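Local coordinates for protein putative cytochrome P450 hydroxylase (Chondromyces apiculatus DSM 436, PDB 6GMF) that is a heme-dependent cytochrome P450 that acts as a monooxygenase on terpenes, probably inserting an oxygen atom from molecular oxygen, at residues Gln183-Tyr188 with Phe226-Leu231. Numbering follows the deposited sequence.
Sequences QEFYAY and FANTLL. With HEM (protoporphyrin IX containing Fe), chain B.
Phe-185 and Tyr-186 pack against Ala-227, Asn-228 and Leu-231 in a van der Waals helix-helix contact with no hydrogen bond across it. It joins helix 177-198, the G helix of the P450 fold, to the long I-helix 220-251 on its side turned from the heme; helix 153-163 covers it too, with Trp-159 on Phe-185 and Phe-156 on Leu-231. The axes of the two segments approach to 10.9 Å at 131°, a gap that large aromatic side chains can span. Chi1 of 178° sets CG of Phe-185 anti to the backbone N; the ring beyond runs to the I-helix, where CZ lies 3.5 Å from Asn-228 CA. Small Ala-227 admits the ring tip, while branched Leu-231 lays CD2 3.6 Å from Phe-185 CE2. Asn-228 holds OD1 over one face of that ring, the amide plane 81° from it. Tyr-186 crosses Asn-228 at about a right angle, Tyr-186 OH lying 3.1 Å from Asn-228 CB. An alanine in place of Phe-185 would probably open a gap beside Ala-227 and Leu-231 and take away the ring face beneath Asn-228 OD1. Between these segments fit makes the contact, and Asn-228 OD1 is buried without a hydrogen-bond partner, a likely energetic cost.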
loop_
_atom_site.group_PDB
_atom_site.type_symbol
_atom_site.label_atom_id
_atom_site.label_comp_id
_atom_site.label_asym_id
_atom_site.label_seq_id
_atom_site.Cartn_x
_atom_site.Cartn_y
_atom_site.Cartn_z
ATOM N N GLN A 183 3.214 13.029 -17.214
ATOM C CA GLN A 183 3.699 14.332 -17.684
ATOM C C GLN A 183 2.880 15.467 -17.050
ATOM O O GLN A 183 3.465 16.434 -16.590
ATOM C CB GLN A 183 3.689 14.480 -19.208
ATOM C CG GLN A 183 4.758 13.649 -19.902
ATOM N N GLU A 184 1.549 15.317 -16.994
ATOM C CA GLU A 184 0.732 16.411 -16.429
ATOM C C GLU A 184 0.989 16.585 -14.924
ATOM O O GLU A 184 1.032 17.719 -14.407
ATOM C CB GLU A 184 -0.751 16.162 -16.676
ATOM C CG GLU A 184 -1.167 16.257 -18.128
ATOM C CD GLU A 184 -2.597 15.842 -18.388
ATOM O OE1 GLU A 184 -3.079 16.073 -19.520
ATOM O OE2 GLU A 184 -3.207 15.253 -17.500
ATOM N N PHE A 185 1.122 15.457 -14.218
ATOM C CA PHE A 185 1.453 15.453 -12.774
ATOM C C PHE A 185 2.698 16.294 -12.518
ATOM O O PHE A 185 2.715 17.167 -11.667
ATOM C CB PHE A 185 1.681 14.028 -12.260
ATOM C CG PHE A 185 2.082 13.944 -10.798
ATOM C CD1 PHE A 185 3.419 14.070 -10.421
ATOM C CD2 PHE A 185 1.133 13.803 -9.795
ATOM C CE1 PHE A 185 3.796 14.044 -9.085
ATOM C CE2 PHE A 185 1.518 13.754 -8.455
ATOM C CZ PHE A 185 2.841 13.875 -8.101
ATOM N N TYR A 186 3.736 16.017 -13.289
ATOM C CA TYR A 186 5.020 16.689 -13.046
ATOM C C TYR A 186 4.987 18.141 -13.538
ATOM O O TYR A 186 5.564 18.995 -12.922
ATOM C CB TYR A 186 6.196 15.940 -13.668
ATOM C CG TYR A 186 6.597 14.693 -12.921
ATOM C CD1 TYR A 186 6.843 14.747 -11.558
ATOM C CD2 TYR A 186 6.682 13.475 -13.547
ATOM C CE1 TYR A 186 7.233 13.623 -10.851
ATOM C CE2 TYR A 186 7.078 12.336 -12.856
ATOM C CZ TYR A 186 7.321 12.409 -11.498
ATOM O OH TYR A 186 7.739 11.313 -10.795
ATOM N N ALA A 187 4.200 18.425 -14.579
ATOM C CA ALA A 187 4.094 19.787 -15.061
ATOM C C ALA A 187 3.421 20.631 -13.973
ATOM O O ALA A 187 3.901 21.692 -13.559
ATOM C CB ALA A 187 3.336 19.790 -16.369
ATOM N N TYR A 188 2.332 20.099 -13.428
ATOM C CA TYR A 188 1.624 20.805 -12.419
ATOM C C TYR A 188 2.487 20.941 -11.161
ATOM O O TYR A 188 2.652 22.049 -10.583
ATOM C CB TYR A 188 0.307 20.091 -12.095
ATOM C CG TYR A 188 -0.384 20.725 -10.906
ATOM C CD1 TYR A 188 -0.828 22.037 -10.983
ATOM C CD2 TYR A 188 -0.568 20.060 -9.698
ATOM C CE1 TYR A 188 -1.442 22.667 -9.913
ATOM C CE2 TYR A 188 -1.183 20.679 -8.618
ATOM C CZ TYR A 188 -1.611 21.988 -8.729
ATOM O OH TYR A 188 -2.223 22.611 -7.678
ATOM N N PHE A 226 9.391 12.354 -5.078
ATOM C CA PHE A 226 8.828 11.899 -3.814
ATOM C C PHE A 226 7.304 12.167 -3.775
ATOM O O PHE A 226 6.529 11.308 -3.316
ATOM C CB PHE A 226 9.574 12.455 -2.611
ATOM C CG PHE A 226 9.061 11.906 -1.301
ATOM C CD1 PHE A 226 9.290 10.572 -0.937
ATOM C CD2 PHE A 226 8.327 12.691 -0.449
ATOM C CE1 PHE A 226 8.806 10.072 0.260
ATOM C CE2 PHE A 226 7.848 12.184 0.752
ATOM C CZ PHE A 226 8.093 10.876 1.102
ATOM N N ALA A 227 6.866 13.321 -4.297
ATOM C CA ALA A 227 5.457 13.616 -4.434
ATOM C C ALA A 227 4.758 12.510 -5.240
ATOM O O ALA A 227 3.684 12.036 -4.880
ATOM C CB ALA A 227 5.255 14.973 -5.053
ATOM N N ASN A 228 5.359 12.121 -6.377
ATOM C CA ASN A 228 4.806 11.140 -7.245
ATOM C C ASN A 228 4.756 9.808 -6.485
ATOM O O ASN A 228 3.768 9.048 -6.593
ATOM C CB ASN A 228 5.654 11.008 -8.519
ATOM C CG ASN A 228 5.127 9.988 -9.499
ATOM O OD1 ASN A 228 4.240 10.300 -10.296
ATOM N ND2 ASN A 228 5.634 8.782 -9.441
ATOM N N THR A 229 5.840 9.511 -5.760
ATOM C CA THR A 229 5.914 8.237 -4.985
ATOM C C THR A 229 4.749 8.165 -3.999
ATOM O O THR A 229 4.195 7.080 -3.781
ATOM C CB THR A 229 7.273 8.056 -4.290
ATOM O OG1 THR A 229 8.208 7.870 -5.351
ATOM C CG2 THR A 229 7.326 6.878 -3.351
ATOM N N LEU A 230 4.392 9.281 -3.368
ATOM C CA LEU A 230 3.347 9.251 -2.350
ATOM C C LEU A 230 2.009 8.804 -2.970
ATOM O O LEU A 230 1.254 8.057 -2.317
ATOM C CB LEU A 230 3.209 10.615 -1.665
ATOM C CG LEU A 230 4.405 11.042 -0.808
ATOM C CD1 LEU A 230 4.208 12.462 -0.300
ATOM C CD2 LEU A 230 4.630 10.109 0.381
ATOM N N LEU A 231 1.731 9.209 -4.223
ATOM C CA LEU A 231 0.489 8.757 -4.859
ATOM C C LEU A 231 0.578 7.264 -5.100
ATOM O O LEU A 231 -0.324 6.498 -4.735
ATOM C CB LEU A 231 0.250 9.415 -6.223
ATOM C CG LEU A 231 -0.525 10.719 -6.202
ATOM C CD1 LEU A 231 0.263 11.765 -5.418
ATOM C CD2 LEU A 231 -0.783 11.164 -7.640
HETATM C CHA HEM B . 7.310 1.473 1.360
HETATM C CHB HEM B . 3.481 -1.158 2.167
HETATM C CHC HEM B . 0.853 2.897 2.445
HETATM C CHD HEM B . 4.625 5.502 1.247
HETATM C C1A HEM B . 6.488 0.398 1.600
HETATM C C2A HEM B . 7.001 -0.923 1.732
HETATM C C3A HEM B . 5.894 -1.682 1.936
HETATM C C4A HEM B . 4.776 -0.810 1.961
HETATM C CMA HEM B . 5.785 -3.181 2.065
HETATM C CAA HEM B . 8.419 -1.416 1.645
HETATM C CBA HEM B . 8.925 -1.593 0.188
HETATM C CGA HEM B . 10.300 -2.223 0.107
HETATM O O1A HEM B . 10.862 -2.659 1.143
HETATM O O2A HEM B . 10.741 -2.370 -1.081
HETATM C C1B HEM B . 2.386 -0.290 2.305
HETATM C C2B HEM B . 1.042 -0.683 2.641
HETATM C C3B HEM B . 0.277 0.438 2.713
HETATM C C4B HEM B . 1.187 1.553 2.439
HETATM C CMB HEM B . 0.664 -2.097 2.828
HETATM C CAB HEM B . -1.178 0.632 3.083
HETATM C CBB HEM B . -1.790 -0.279 3.767
HETATM C C1C HEM B . 1.616 3.986 2.207
HETATM C C2C HEM B . 1.131 5.338 2.204
HETATM C C3C HEM B . 2.259 6.063 1.854
HETATM C C4C HEM B . 3.335 5.179 1.612
HETATM C CMC HEM B . -0.211 5.812 2.681
HETATM C CAC HEM B . 2.433 7.509 1.721
HETATM C CBC HEM B . 1.459 8.387 1.688
HETATM C C1D HEM B . 5.647 4.593 1.154
HETATM C C2D HEM B . 7.029 4.990 0.755
HETATM C C3D HEM B . 7.779 3.870 0.804
HETATM C C4D HEM B . 6.872 2.797 1.221
HETATM C CMD HEM B . 7.391 6.429 0.421
HETATM C CAD HEM B . 9.243 3.762 0.481
HETATM C CBD HEM B . 10.198 3.843 1.683
HETATM C CGD HEM B . 11.648 3.616 1.306
HETATM O O1D HEM B . 12.499 4.022 2.115
HETATM O O2D HEM B . 11.944 3.016 0.240
HETATM N NA HEM B . 5.112 0.461 1.754
HETATM N NB HEM B . 2.392 1.034 2.217
HETATM N NC HEM B . 2.934 3.889 1.805
HETATM N ND HEM B . 5.608 3.230 1.353
HETATM FE FE HEM B . 4.069 2.164 1.883
HETATM O O HOH W 1 3.718 1.809 -0.304
#